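Local coordinates for cysteine-rich repeat secretory protein 2 (Arabidopsis thaliana, PDB 6GRE) that negatively regulates plasmodesmal permeability through callose deposition during salicylic-acid-triggered immunity, thereby modulating cell-to-cell trafficking in plants, at residues Y8-C13 and L120-C125; S34-T39 and C78-V83; Y61-C66 and K110-V115; Q65-L70 and M100-I105. All coordinates share one frame; numbering follows the deposited sequence.

Interaction 1: Y8-C13 and L120-C125; sequences YIYAVC and LILNKC. With EDO (1,2-ethanediol), chain J.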
loop_
_atom_site.group_PDB
_atom_site.type_symbol
_atom_site.label_atom_id
_atom_site.label_comp_id
_atom_site.label_asym_id
_atom_site.label_seq_id
_atom_site.Cartn_x
_atom_site.Cartn_y
_atom_site.Cartn_z
ATOM N N TYR A 8 -4.006 5.329 -10.492
ATOM C CA TYR A 8 -3.315 5.188 -9.220
ATOM C C TYR A 8 -4.028 6.028 -8.157
ATOM O O TYR A 8 -4.821 6.914 -8.449
ATOM C CB TYR A 8 -1.850 5.587 -9.356
ATOM C CG TYR A 8 -1.607 7.064 -9.524
ATOM C CD1 TYR A 8 -1.769 7.681 -10.761
ATOM C CD2 TYR A 8 -1.199 7.841 -8.463
ATOM C CE1 TYR A 8 -1.535 9.036 -10.920
ATOM C CE2 TYR A 8 -0.967 9.196 -8.598
ATOM C CZ TYR A 8 -1.135 9.795 -9.836
ATOM O OH TYR A 8 -0.897 11.128 -9.966
ATOM N N ILE A 9 -3.709 5.757 -6.897
ATOM C CA ILE A 9 -4.343 6.463 -5.793
ATOM C C ILE A 9 -3.451 7.600 -5.309
ATOM O O ILE A 9 -3.915 8.704 -5.162
ATOM C CB ILE A 9 -4.689 5.479 -4.662
ATOM C CG1 ILE A 9 -5.611 4.383 -5.194
ATOM C CG2 ILE A 9 -5.269 6.191 -3.444
ATOM C CD1 ILE A 9 -5.990 3.326 -4.186
ATOM N N TYR A 10 -2.165 7.328 -5.051
ATOM C CA TYR A 10 -1.245 8.376 -4.704
ATOM C C TYR A 10 0.162 7.924 -5.078
ATOM O O TYR A 10 0.423 6.731 -5.241
ATOM C CB TYR A 10 -1.312 8.772 -3.225
ATOM C CG TYR A 10 -0.935 7.695 -2.244
ATOM C CD1 TYR A 10 0.392 7.378 -2.029
ATOM C CD2 TYR A 10 -1.895 6.977 -1.575
ATOM C CE1 TYR A 10 0.767 6.393 -1.131
ATOM C CE2 TYR A 10 -1.542 6.021 -0.635
ATOM C CZ TYR A 10 -0.214 5.726 -0.418
ATOM O OH TYR A 10 0.145 4.753 0.481
ATOM N N ALA A 11 1.010 8.924 -5.283
ATOM C CA ALA A 11 2.431 8.759 -5.480
ATOM C C ALA A 11 3.159 9.683 -4.499
ATOM O O ALA A 11 2.830 10.871 -4.348
ATOM C CB ALA A 11 2.793 9.061 -6.914
ATOM N N VAL A 12 4.157 9.159 -3.800
ATOM C CA VAL A 12 5.022 9.962 -2.992
ATOM C C VAL A 12 6.433 9.851 -3.570
ATOM O O VAL A 12 6.952 8.732 -3.676
ATOM C CB VAL A 12 5.028 9.505 -1.529
ATOM C CG1 VAL A 12 5.869 10.444 -0.674
ATOM C CG2 VAL A 12 3.618 9.352 -0.998
ATOM N N CYS A 13 7.055 11.010 -3.849
ATOM C CA CYS A 13 8.353 11.119 -4.556
ATOM C C CYS A 13 9.257 12.079 -3.772
ATOM O O CYS A 13 8.860 13.206 -3.523
ATOM C CB CYS A 13 8.152 11.633 -5.979
ATOM S SG CYS A 13 6.806 10.843 -6.903
ATOM N N LEU A 120 -0.250 9.792 8.328
ATOM C CA LEU A 120 -1.281 9.885 7.330
ATOM C C LEU A 120 -0.721 10.329 5.983
ATOM O O LEU A 120 0.081 11.281 5.905
ATOM C CB LEU A 120 -2.329 10.891 7.790
ATOM C CG LEU A 120 -3.435 11.099 6.762
ATOM C CD1 LEU A 120 -4.346 9.879 6.731
ATOM C CD2 LEU A 120 -4.224 12.353 7.071
ATOM N N ILE A 121 -1.122 9.622 4.917
ATOM C CA ILE A 121 -0.937 10.075 3.577
ATOM C C ILE A 121 -2.243 10.664 3.052
ATOM O O ILE A 121 -2.285 11.831 2.673
ATOM C CB ILE A 121 -0.374 8.983 2.667
ATOM C CG1 ILE A 121 0.983 8.518 3.196
ATOM C CG2 ILE A 121 -0.315 9.472 1.229
ATOM C CD1 ILE A 121 1.580 7.365 2.459
ATOM N N LEU A 122 -3.320 9.880 3.011
ATOM C CA LEU A 122 -4.528 10.302 2.310
ATOM C C LEU A 122 -5.745 9.675 2.983
ATOM O O LEU A 122 -5.795 8.477 3.216
ATOM C CB LEU A 122 -4.457 9.823 0.862
ATOM C CG LEU A 122 -5.747 9.946 0.047
ATOM C CD1 LEU A 122 -6.115 11.401 -0.162
ATOM C CD2 LEU A 122 -5.598 9.287 -1.308
ATOM N N ASN A 123 -6.745 10.485 3.292
ATOM C CA ASN A 123 -8.020 10.046 3.824
ATOM C C ASN A 123 -9.113 10.778 3.055
ATOM O O ASN A 123 -9.155 12.009 3.056
ATOM C CB ASN A 123 -8.084 10.318 5.324
ATOM C CG ASN A 123 -9.400 10.091 6.026
ATOM O OD1 ASN A 123 -9.592 10.659 7.093
ATOM N ND2 ASN A 123 -10.293 9.299 5.470
ATOM N N LYS A 124 -9.995 10.034 2.394
ATOM C CA LYS A 124 -11.154 10.640 1.753
ATOM C C LYS A 124 -12.389 9.873 2.191
ATOM O O LYS A 124 -12.357 8.641 2.322
ATOM C CB LYS A 124 -11.062 10.607 0.227
ATOM C CG LYS A 124 -12.204 11.315 -0.489
ATOM C CD LYS A 124 -11.943 11.694 -1.900
ATOM C CE LYS A 124 -13.050 12.602 -2.396
ATOM N NZ LYS A 124 -12.995 12.735 -3.871
ATOM N N CYS A 125 -13.462 10.586 2.510
ATOM C CA CYS A 125 -14.758 10.019 2.862
ATOM C C CYS A 125 -15.776 10.261 1.753
ATOM O O CYS A 125 -15.752 11.299 1.076
ATOM C CB CYS A 125 -15.339 10.634 4.114
ATOM S SG CYS A 125 -14.308 10.441 5.592
HETATM C C1 EDO J . -18.144 12.980 -0.577
HETATM O O1 EDO J . -16.833 12.744 -1.082
HETATM C C2 EDO J . -18.176 13.902 0.616
HETATM O O2 EDO J . -19.487 14.398 0.923
#

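Interaction 2: S34-T39 and C78-V83; sequences SFVTST and CVSSAV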
loop_
_atom_site.group_PDB
_atom_site.type_symbol
_atom_site.label_atom_id
_atom_site.label_comp_id
_atom_site.label_asym_id
_atom_site.label_seq_id
_atom_site.Cartn_x
_atom_site.Cartn_y
_atom_site.Cartn_z
ATOM N N SER A 34 12.572 -6.505 -11.491
ATOM C CA SER A 34 12.562 -7.656 -10.592
ATOM C C SER A 34 11.203 -7.808 -9.893
ATOM O O SER A 34 10.784 -8.939 -9.638
ATOM C CB SER A 34 13.647 -7.562 -9.586
ATOM O OG SER A 34 14.892 -7.683 -10.251
ATOM N N PHE A 35 10.594 -6.681 -9.509
ATOM C CA PHE A 35 9.260 -6.698 -8.889
ATOM C C PHE A 35 8.294 -7.431 -9.817
ATOM O O PHE A 35 7.543 -8.332 -9.398
ATOM C CB PHE A 35 8.687 -5.295 -8.667
ATOM C CG PHE A 35 9.292 -4.428 -7.591
ATOM C CD1 PHE A 35 10.132 -4.926 -6.614
ATOM C CD2 PHE A 35 8.981 -3.078 -7.569
ATOM C CE1 PHE A 35 10.620 -4.102 -5.613
ATOM C CE2 PHE A 35 9.498 -2.248 -6.589
ATOM C CZ PHE A 35 10.317 -2.762 -5.619
ATOM N N VAL A 36 8.287 -7.026 -11.085
ATOM C CA VAL A 36 7.376 -7.595 -12.067
ATOM C C VAL A 36 7.588 -9.116 -12.155
ATOM O O VAL A 36 6.655 -9.873 -12.073
ATOM C CB VAL A 36 7.539 -6.933 -13.447
ATOM C CG1 VAL A 36 6.812 -7.729 -14.520
ATOM C CG2 VAL A 36 7.089 -5.487 -13.455
ATOM N N THR A 37 8.842 -9.548 -12.304
ATOM C CA THR A 37 9.206 -10.955 -12.370
ATOM C C THR A 37 8.676 -11.748 -11.171
ATOM O O THR A 37 8.176 -12.859 -11.324
ATOM C CB THR A 37 10.730 -11.096 -12.410
ATOM O OG1 THR A 37 11.121 -10.384 -13.580
ATOM C CG2 THR A 37 11.206 -12.530 -12.459
ATOM N N SER A 38 8.849 -11.181 -9.975
ATOM C CA SER A 38 8.562 -11.836 -8.708
ATOM C C SER A 38 7.058 -12.124 -8.528
ATOM O O SER A 38 6.698 -13.042 -7.798
ATOM C CB SER A 38 9.106 -10.992 -7.577
ATOM O OG SER A 38 8.936 -11.625 -6.320
ATOM N N THR A 39 6.192 -11.364 -9.201
ATOM C CA THR A 39 4.738 -11.492 -9.019
ATOM C C THR A 39 4.244 -12.878 -9.456
ATOM O O THR A 39 3.164 -13.296 -9.050
ATOM C CB THR A 39 3.984 -10.408 -9.782
ATOM O OG1 THR A 39 4.210 -10.584 -11.181
ATOM C CG2 THR A 39 4.397 -9.011 -9.384
ATOM N N CYS A 78 -1.048 -5.442 -12.235
ATOM C CA CYS A 78 -1.036 -4.278 -11.360
ATOM C C CYS A 78 0.393 -3.746 -11.196
ATOM O O CYS A 78 0.630 -2.561 -11.338
ATOM C CB CYS A 78 -1.642 -4.616 -10.005
ATOM S SG CYS A 78 -1.930 -3.152 -8.979
ATOM N N VAL A 79 1.312 -4.632 -10.850
ATOM C CA VAL A 79 2.672 -4.220 -10.542
ATOM C C VAL A 79 3.341 -3.663 -11.803
ATOM O O VAL A 79 4.048 -2.665 -11.736
ATOM C CB VAL A 79 3.465 -5.368 -9.901
ATOM C CG1 VAL A 79 4.950 -5.058 -9.808
ATOM C CG2 VAL A 79 2.902 -5.688 -8.530
ATOM N N SER A 80 3.082 -4.293 -12.953
ATOM C CA SER A 80 3.598 -3.785 -14.222
ATOM C C SER A 80 3.130 -2.349 -14.458
ATOM O O SER A 80 3.927 -1.502 -14.864
ATOM C CB SER A 80 3.182 -4.665 -15.361
ATOM O OG SER A 80 3.831 -5.917 -15.274
ATOM N N SER A 81 1.836 -2.098 -14.212
ATOM C CA SER A 81 1.242 -0.799 -14.387
ATOM C C SER A 81 1.856 0.200 -13.402
ATOM O O SER A 81 2.120 1.362 -13.744
ATOM C CB SER A 81 -0.265 -0.854 -14.253
ATOM O OG SER A 81 -0.795 0.459 -14.286
ATOM N N ALA A 82 2.066 -0.241 -12.158
ATOM C CA ALA A 82 2.653 0.631 -11.163
ATOM C C ALA A 82 4.051 1.059 -11.628
ATOM O O ALA A 82 4.400 2.212 -11.510
ATOM C CB ALA A 82 2.698 -0.053 -9.814
ATOM N N VAL A 83 4.839 0.087 -12.088
ATOM C CA VAL A 83 6.204 0.367 -12.532
ATOM C C VAL A 83 6.163 1.351 -13.715
ATOM O O VAL A 83 6.978 2.283 -13.785
ATOM C CB VAL A 83 6.945 -0.930 -12.892
ATOM C CG1 VAL A 83 8.223 -0.630 -13.671
ATOM C CG2 VAL A 83 7.250 -1.766 -11.656
#

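Interaction 3: Y61-C66 and K110-V115; sequences YGIYQC and KSFLGV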
loop_
_atom_site.group_PDB
_atom_site.type_symbol
_atom_site.label_atom_id
_atom_site.label_comp_id
_atom_site.label_asym_id
_atom_site.label_seq_id
_atom_site.Cartn_x
_atom_site.Cartn_y
_atom_site.Cartn_z
ATOM N N TYR A 61 16.582 -0.159 -2.237
ATOM C CA TYR A 61 15.791 -1.069 -1.441
ATOM C C TYR A 61 14.336 -0.896 -1.863
ATOM O O TYR A 61 13.866 0.218 -1.989
ATOM C CB TYR A 61 15.920 -0.744 0.047
ATOM C CG TYR A 61 17.339 -0.757 0.568
ATOM C CD1 TYR A 61 18.145 0.361 0.432
ATOM C CD2 TYR A 61 17.862 -1.873 1.195
ATOM C CE1 TYR A 61 19.450 0.366 0.902
ATOM C CE2 TYR A 61 19.166 -1.884 1.675
ATOM C CZ TYR A 61 19.957 -0.757 1.525
ATOM O OH TYR A 61 21.251 -0.776 1.982
ATOM N N GLY A 62 13.636 -2.014 -2.010
ATOM C CA GLY A 62 12.247 -1.871 -2.400
ATOM C C GLY A 62 11.402 -3.061 -2.039
ATOM O O GLY A 62 11.883 -4.162 -1.728
ATOM N N ILE A 63 10.089 -2.815 -2.124
ATOM C CA ILE A 63 9.097 -3.864 -2.030
ATOM C C ILE A 63 8.030 -3.651 -3.101
ATOM O O ILE A 63 7.822 -2.523 -3.582
ATOM C CB ILE A 63 8.428 -3.899 -0.635
ATOM C CG1 ILE A 63 7.564 -2.653 -0.391
ATOM C CG2 ILE A 63 9.450 -4.096 0.468
ATOM C CD1 ILE A 63 6.641 -2.740 0.810
ATOM N N TYR A 64 7.313 -4.728 -3.409
ATOM C CA TYR A 64 5.958 -4.569 -3.930
ATOM C C TYR A 64 5.015 -5.400 -3.074
ATOM O O TYR A 64 5.423 -6.323 -2.373
ATOM C CB TYR A 64 5.827 -5.029 -5.378
ATOM C CG TYR A 64 5.923 -6.519 -5.528
ATOM C CD1 TYR A 64 7.164 -7.129 -5.642
ATOM C CD2 TYR A 64 4.799 -7.331 -5.549
ATOM C CE1 TYR A 64 7.285 -8.502 -5.750
ATOM C CE2 TYR A 64 4.905 -8.707 -5.661
ATOM C CZ TYR A 64 6.157 -9.301 -5.756
ATOM O OH TYR A 64 6.289 -10.655 -5.883
ATOM N N GLN A 65 3.732 -5.047 -3.119
ATOM C CA GLN A 65 2.737 -5.821 -2.441
ATOM C C GLN A 65 1.403 -5.709 -3.161
ATOM O O GLN A 65 0.908 -4.626 -3.404
ATOM C CB GLN A 65 2.522 -5.331 -1.022
ATOM C CG GLN A 65 1.563 -6.227 -0.250
ATOM C CD GLN A 65 1.618 -5.895 1.214
ATOM O OE1 GLN A 65 0.814 -6.377 2.019
ATOM N NE2 GLN A 65 2.600 -5.091 1.577
ATOM N N CYS A 66 0.869 -6.879 -3.501
ATOM C CA CYS A 66 -0.463 -6.994 -4.093
ATOM C C CYS A 66 -1.480 -7.287 -2.992
ATOM O O CYS A 66 -1.147 -7.889 -1.980
ATOM C CB CYS A 66 -0.487 -8.112 -5.128
ATOM S SG CYS A 66 0.487 -7.670 -6.594
ATOM N N LYS A 110 17.577 3.727 1.397
ATOM C CA LYS A 110 17.880 3.080 2.648
ATOM C C LYS A 110 16.761 2.076 2.916
ATOM O O LYS A 110 15.672 2.202 2.360
ATOM C CB LYS A 110 17.968 4.115 3.774
ATOM C CG LYS A 110 16.665 4.843 4.061
ATOM C CD LYS A 110 16.763 5.916 5.119
ATOM C CE LYS A 110 15.504 6.754 5.208
ATOM N NZ LYS A 110 15.159 7.383 3.905
ATOM N N SER A 111 17.046 1.066 3.721
ATOM C CA SER A 111 16.035 0.080 4.058
ATOM C C SER A 111 14.932 0.740 4.894
ATOM O O SER A 111 15.195 1.548 5.778
ATOM C CB SER A 111 16.623 -1.079 4.775
ATOM O OG SER A 111 15.647 -2.076 5.024
ATOM N N PHE A 112 13.682 0.385 4.577
ATOM C CA PHE A 112 12.522 0.760 5.398
ATOM C C PHE A 112 11.846 -0.506 5.942
ATOM O O PHE A 112 10.771 -0.395 6.532
ATOM C CB PHE A 112 11.523 1.611 4.596
ATOM C CG PHE A 112 11.146 1.031 3.254
ATOM C CD1 PHE A 112 10.176 0.051 3.130
ATOM C CD2 PHE A 112 11.784 1.462 2.100
ATOM C CE1 PHE A 112 9.854 -0.495 1.894
ATOM C CE2 PHE A 112 11.462 0.925 0.864
ATOM C CZ PHE A 112 10.488 -0.052 0.756
ATOM N N LEU A 113 12.446 -1.694 5.778
ATOM C CA LEU A 113 11.801 -2.955 6.207
ATOM C C LEU A 113 11.661 -2.982 7.723
ATOM O O LEU A 113 12.630 -2.763 8.486
ATOM C CB LEU A 113 12.577 -4.189 5.756
ATOM C CG LEU A 113 12.745 -4.383 4.260
ATOM C CD1 LEU A 113 13.489 -5.680 3.999
ATOM C CD2 LEU A 113 11.410 -4.386 3.513
ATOM N N GLY A 114 10.431 -3.252 8.176
ATOM C CA GLY A 114 10.142 -3.359 9.583
ATOM C C GLY A 114 10.172 -2.043 10.340
ATOM O O GLY A 114 10.123 -2.022 11.570
ATOM N N VAL A 115 10.222 -0.914 9.612
ATOM C CA VAL A 115 10.136 0.386 10.227
ATOM C C VAL A 115 8.665 0.807 10.261
ATOM O O VAL A 115 8.039 1.014 9.213
ATOM C CB VAL A 115 10.999 1.431 9.495
ATOM C CG1 VAL A 115 10.913 2.794 10.151
ATOM C CG2 VAL A 115 12.452 0.953 9.418
#

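Interaction 4: Q65-L70 and M100-I105; sequences QCRGDL and MENCLI. With NA (sodium ion), chain K.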
loop_
_atom_site.group_PDB
_atom_site.type_symbol
_atom_site.label_atom_id
_atom_site.label_comp_id
_atom_site.label_asym_id
_atom_site.label_seq_id
_atom_site.Cartn_x
_atom_site.Cartn_y
_atom_site.Cartn_z
ATOM N N GLN A 65 3.732 -5.047 -3.119
ATOM C CA GLN A 65 2.737 -5.821 -2.441
ATOM C C GLN A 65 1.403 -5.709 -3.161
ATOM O O GLN A 65 0.908 -4.626 -3.404
ATOM C CB GLN A 65 2.522 -5.331 -1.022
ATOM C CG GLN A 65 1.563 -6.227 -0.250
ATOM C CD GLN A 65 1.618 -5.895 1.214
ATOM O OE1 GLN A 65 0.814 -6.377 2.019
ATOM N NE2 GLN A 65 2.600 -5.091 1.577
ATOM N N CYS A 66 0.869 -6.879 -3.501
ATOM C CA CYS A 66 -0.463 -6.994 -4.093
ATOM C C CYS A 66 -1.480 -7.287 -2.992
ATOM O O CYS A 66 -1.147 -7.889 -1.980
ATOM C CB CYS A 66 -0.487 -8.112 -5.128
ATOM S SG CYS A 66 0.487 -7.670 -6.594
ATOM N N ARG A 67 -2.730 -6.907 -3.263
ATOM C CA ARG A 67 -3.861 -7.301 -2.438
ATOM C C ARG A 67 -3.758 -8.813 -2.183
ATOM O O ARG A 67 -3.409 -9.586 -3.092
ATOM C CB ARG A 67 -5.143 -6.893 -3.170
ATOM C CG ARG A 67 -6.168 -6.119 -2.360
ATOM C CD ARG A 67 -7.405 -5.892 -3.213
ATOM N NE ARG A 67 -7.996 -7.169 -3.596
ATOM C CZ ARG A 67 -8.808 -7.368 -4.627
ATOM N NH1 ARG A 67 -9.079 -6.387 -5.472
ATOM N NH2 ARG A 67 -9.335 -8.567 -4.808
ATOM N N GLY A 68 -4.084 -9.244 -0.962
ATOM C CA GLY A 68 -3.763 -10.558 -0.409
ATOM C C GLY A 68 -4.506 -11.730 -1.042
ATOM O O GLY A 68 -4.108 -12.892 -0.844
ATOM N N ASP A 69 -5.509 -11.437 -1.869
ATOM C CA ASP A 69 -6.296 -12.477 -2.520
ATOM C C ASP A 69 -6.120 -12.440 -4.046
ATOM O O ASP A 69 -6.827 -13.153 -4.762
ATOM C CB ASP A 69 -7.765 -12.312 -2.132
ATOM C CG ASP A 69 -8.341 -10.941 -2.447
ATOM O OD1 ASP A 69 -7.570 -10.026 -2.821
ATOM O OD2 ASP A 69 -9.564 -10.775 -2.276
ATOM N N LEU A 70 -5.207 -11.614 -4.558
ATOM C CA LEU A 70 -4.999 -11.489 -5.999
ATOM C C LEU A 70 -4.302 -12.743 -6.542
ATOM O O LEU A 70 -3.338 -13.223 -5.967
ATOM C CB LEU A 70 -4.103 -10.281 -6.291
ATOM C CG LEU A 70 -4.736 -8.902 -6.442
ATOM C CD1 LEU A 70 -3.826 -8.051 -7.315
ATOM C CD2 LEU A 70 -6.144 -8.943 -7.028
ATOM N N MET A 100 -1.731 1.821 -5.842
ATOM C CA MET A 100 -2.892 1.554 -6.689
ATOM C C MET A 100 -3.936 0.809 -5.856
ATOM O O MET A 100 -3.670 0.395 -4.740
ATOM C CB MET A 100 -2.478 0.697 -7.883
ATOM C CG MET A 100 -1.642 1.507 -8.832
ATOM S SD MET A 100 -0.877 0.558 -10.150
ATOM C CE MET A 100 -2.314 0.041 -11.083
ATOM N N GLU A 101 -5.127 0.639 -6.411
ATOM C CA GLU A 101 -6.166 -0.062 -5.716
ATOM C C GLU A 101 -5.687 -1.465 -5.308
ATOM O O GLU A 101 -5.895 -1.873 -4.164
ATOM C CB GLU A 101 -7.402 -0.135 -6.608
ATOM C CG GLU A 101 -8.621 -0.702 -5.915
ATOM C CD GLU A 101 -9.329 0.176 -4.893
ATOM O OE1 GLU A 101 -8.900 1.339 -4.662
ATOM O OE2 GLU A 101 -10.341 -0.302 -4.345
ATOM N N ASN A 102 -5.021 -2.176 -6.219
ATOM C CA ASN A 102 -4.759 -3.596 -6.014
ATOM C C ASN A 102 -3.279 -3.903 -5.721
ATOM O O ASN A 102 -2.940 -5.051 -5.497
ATOM C CB ASN A 102 -5.204 -4.396 -7.228
ATOM C CG ASN A 102 -6.714 -4.474 -7.310
ATOM O OD1 ASN A 102 -7.398 -4.176 -6.336
ATOM N ND2 ASN A 102 -7.214 -4.874 -8.464
ATOM N N CYS A 103 -2.422 -2.895 -5.665
ATOM C CA CYS A 103 -0.994 -3.154 -5.383
ATOM C C CYS A 103 -0.290 -1.851 -5.037
ATOM O O CYS A 103 -0.802 -0.766 -5.286
ATOM C CB CYS A 103 -0.257 -3.836 -6.537
ATOM S SG CYS A 103 -0.120 -2.830 -8.030
ATOM N N LEU A 104 0.913 -1.987 -4.453
ATOM C CA LEU A 104 1.821 -0.862 -4.278
ATOM C C LEU A 104 3.230 -1.283 -4.706
ATOM O O LEU A 104 3.541 -2.478 -4.660
ATOM C CB LEU A 104 1.813 -0.376 -2.821
ATOM C CG LEU A 104 2.317 -1.366 -1.769
ATOM C CD1 LEU A 104 3.844 -1.280 -1.565
ATOM C CD2 LEU A 104 1.595 -1.164 -0.433
ATOM N N ILE A 105 4.043 -0.289 -5.059
ATOM C CA ILE A 105 5.479 -0.444 -5.148
ATOM C C ILE A 105 6.131 0.668 -4.334
ATOM O O ILE A 105 5.578 1.764 -4.202
ATOM C CB ILE A 105 5.955 -0.462 -6.613
ATOM C CG1 ILE A 105 5.609 0.823 -7.353
ATOM C CG2 ILE A 105 5.451 -1.700 -7.317
ATOM C CD1 ILE A 105 6.288 0.953 -8.709
HETATM NA NA NA K . -10.394 -9.180 -1.351
#

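Interaction 1: Y8-C13 and L120-C125
Tyr10 lies with one face of its ring against Ile121: the methyl CG2 sits 3.8 Å from the ring centroid and 4° off the normal, a centred CH-pi contact. This is the meeting of two edge strands, 10-13 and 120-125, each the first strand of its DUF26 sheet. Their segments run antiparallel (161°) but 8.8 Å apart at closest, and no hydrogen bond crosses, so side chains alone make this contact between the two domains. Both strands carry a classic beta bulge here, Ile9 and Tyr10 facing Gln99, Ile121 and Leu122 facing Tyr201. With CG1 beside its backbone N (chi1 -60°), Ile121 also uses its longer branch, CD1 reaching the phenol end of the ring, 3.6 Å from Tyr10 OH. Phe97 meets the Tyr10 ring edge-to-face, which adds strand 96-99 to the cluster. Val12 and Ile121 belong to the pocket holding 2-(2-ethoxyethoxy)ethanol, and they approach only loosely, with Val12 CG2 4.5 Å from Ile121 CD1. At the other end of the contact Ile9 and Leu122 cross at about a right angle, Ile9 CG2 resting 3.8 Å from Leu122 CD2.

Interaction 2: S34-T39 and C78-V83
Thr39 and Val79 reach toward each other tip to tip, Thr39 CG2 standing 3.7 Å from Val79 CG2, in the closely packed inner part of an antiparallel helix pair. Helix 23-38 and helix 72-90 are the two helices of the first DUF26 domain and lie against its antiparallel sheet; the axes of the short segments are 9.0 Å apart and their directions differ by 172°. Val79, buried, bears on two inner neighbours across the pair. Its CG1 packs on the CB of Phe35, 3.9 Å away, and on Thr39, while its side chain also touches Tyr64 and Cys66 on strand 60-66. Phe35 continues inward to Ile105 and meets the ring of Phe47, so this side of the helix pair faces the sheet.

The outer side is different. Val36, Ser80 and Val83 are all partly exposed, and their apolar contact is thinner: Val36 CG2 comes no nearer to Val83 CG2 than 4.1 Å. Val36 CG1 does approach Ser80 OG to 3.6 Å, but this is packing against a hydroxyl whose hydrogen bond goes to Ser76 O in its own helix.

Thr39 divides its branches. Its methyl lies anti to the carbonyl carbon and meets Val79, while its hydroxyl (chi1 64°) shares a hydrogen bond with Ser76 OG of helix 72-90 and also bonds back to Val36. That bond runs from Thr39 OG1 to Val36 O, 2.7 Å long and in the carbonyl plane, and the same oxygen accepts from Thr39 N.

Interaction 3: Y61-C66 and K110-V115
Tyr61, the residue with the largest area buried here, lays its ring against the Lys110-Ser111 peptide: Ser111 N lies 3.5 Å above the ring plane, over its centre. The partner segment is irregular and ends in a type II beta turn, Phe112 to Val115, within the loop that leads from the sheet of the first DUF26 domain to strand 120-125. Ser111 CB extends the overlap as a CH-pi contact, 4.2 Å from the Tyr61 centroid and 26° off its normal.

Phe112 comes second. Its chi1 of 50° sets CG between the backbone N and the carbonyl carbon, and the far end of the ring approaches strand 60-66, with CZ 4.0 Å from Gly62 CA. Arg106 makes a cation-pi contact with this ring. Ile63, the third, meets the ring at its edge, CG1 lying near the ring plane and 3.9 Å from Phe112 CE1.

The turn itself is tied to the second domain, since Lys204 NZ donates to Phe112 O and Val115 O. Leu113, which also touches a bound N-acetylglucosamine, slides past Ile63 in the opposite direction, placing Leu113 CD2 3.6 Å from Ile63 CG2.

Interaction 4: Q65-L70 and M100-I105
The guanidinium of Arg67 and the amide of Asn102 stand almost perpendicular, their planes 84° apart, although the two side chains run alongside each other in the same direction. Leu70 CD2 lies over the centre of one guanidinium face, 3.8 Å above it. The edges are polar. A type I turn from Arg67 to Leu70 and a bend of the Arg67 chain that places NE (chi3 61°) bring Asp69 to one edge. There NE and NH2 both grip Asp69 OD1, each bond 3.0 Å long and close to the guanidinium plane; NE meets the syn lone pair of OD1, while NH2 comes from above the carboxylate plane. On another edge, NH1 donates to Asn102 OD1 at 2.9 Å from above the amide plane, in a bond bent to 139°. With OD1 held by two nitrogens, Asp69 OD2 binds the sodium ion, 2.0 Å away. Tyr154 of the second DUF26 repeat binds the same ion, so the site links the two repeats.

Behind this cluster the backbones pair. Arg67 N bonds to Asn102 O, and Gln65 and Leu104 form an antiparallel hydrogen-bonded pair, Leu104 N lying 2.8 Å from Gln65 O. Cys66 and Cys103 make the next, non-hydrogen-bonded pair. They are not joined to each other: Cys66 is bridged to Cys75 and Cys103 to Cys78, both from helix 72-90. With eight residues between Cys66 and Cys75 and two between Cys75 and Cys78, this is the C-X8-C-X2-C signature of DUF26, here fastening helix to sheet.

Interaction 4 is the most buried of the four and the only one with cross-segment hydrogen bonds; it pairs neighbouring strands inside the first sheet. Interaction 2 packs the domain's two helices against each other, largely by apolar contacts, and is tied to interaction 4 by the Cys78-Cys103 disulfide. Interaction 3 shares Gln65 and Cys66 with interaction 4, but uses strand 60-66 further back, where Tyr61 and Ile63 receive a loop that brings its own ring, Phe112; Ser38 OG and Tyr64 OH connect it with interaction 2. Interaction 1 lies at the surface and joins the two domains through side chains alone. It touches interaction 4 where Ile9 CD1 meets Glu101 OE1, whereas its nearest atoms stay about 10 Å from interaction 3.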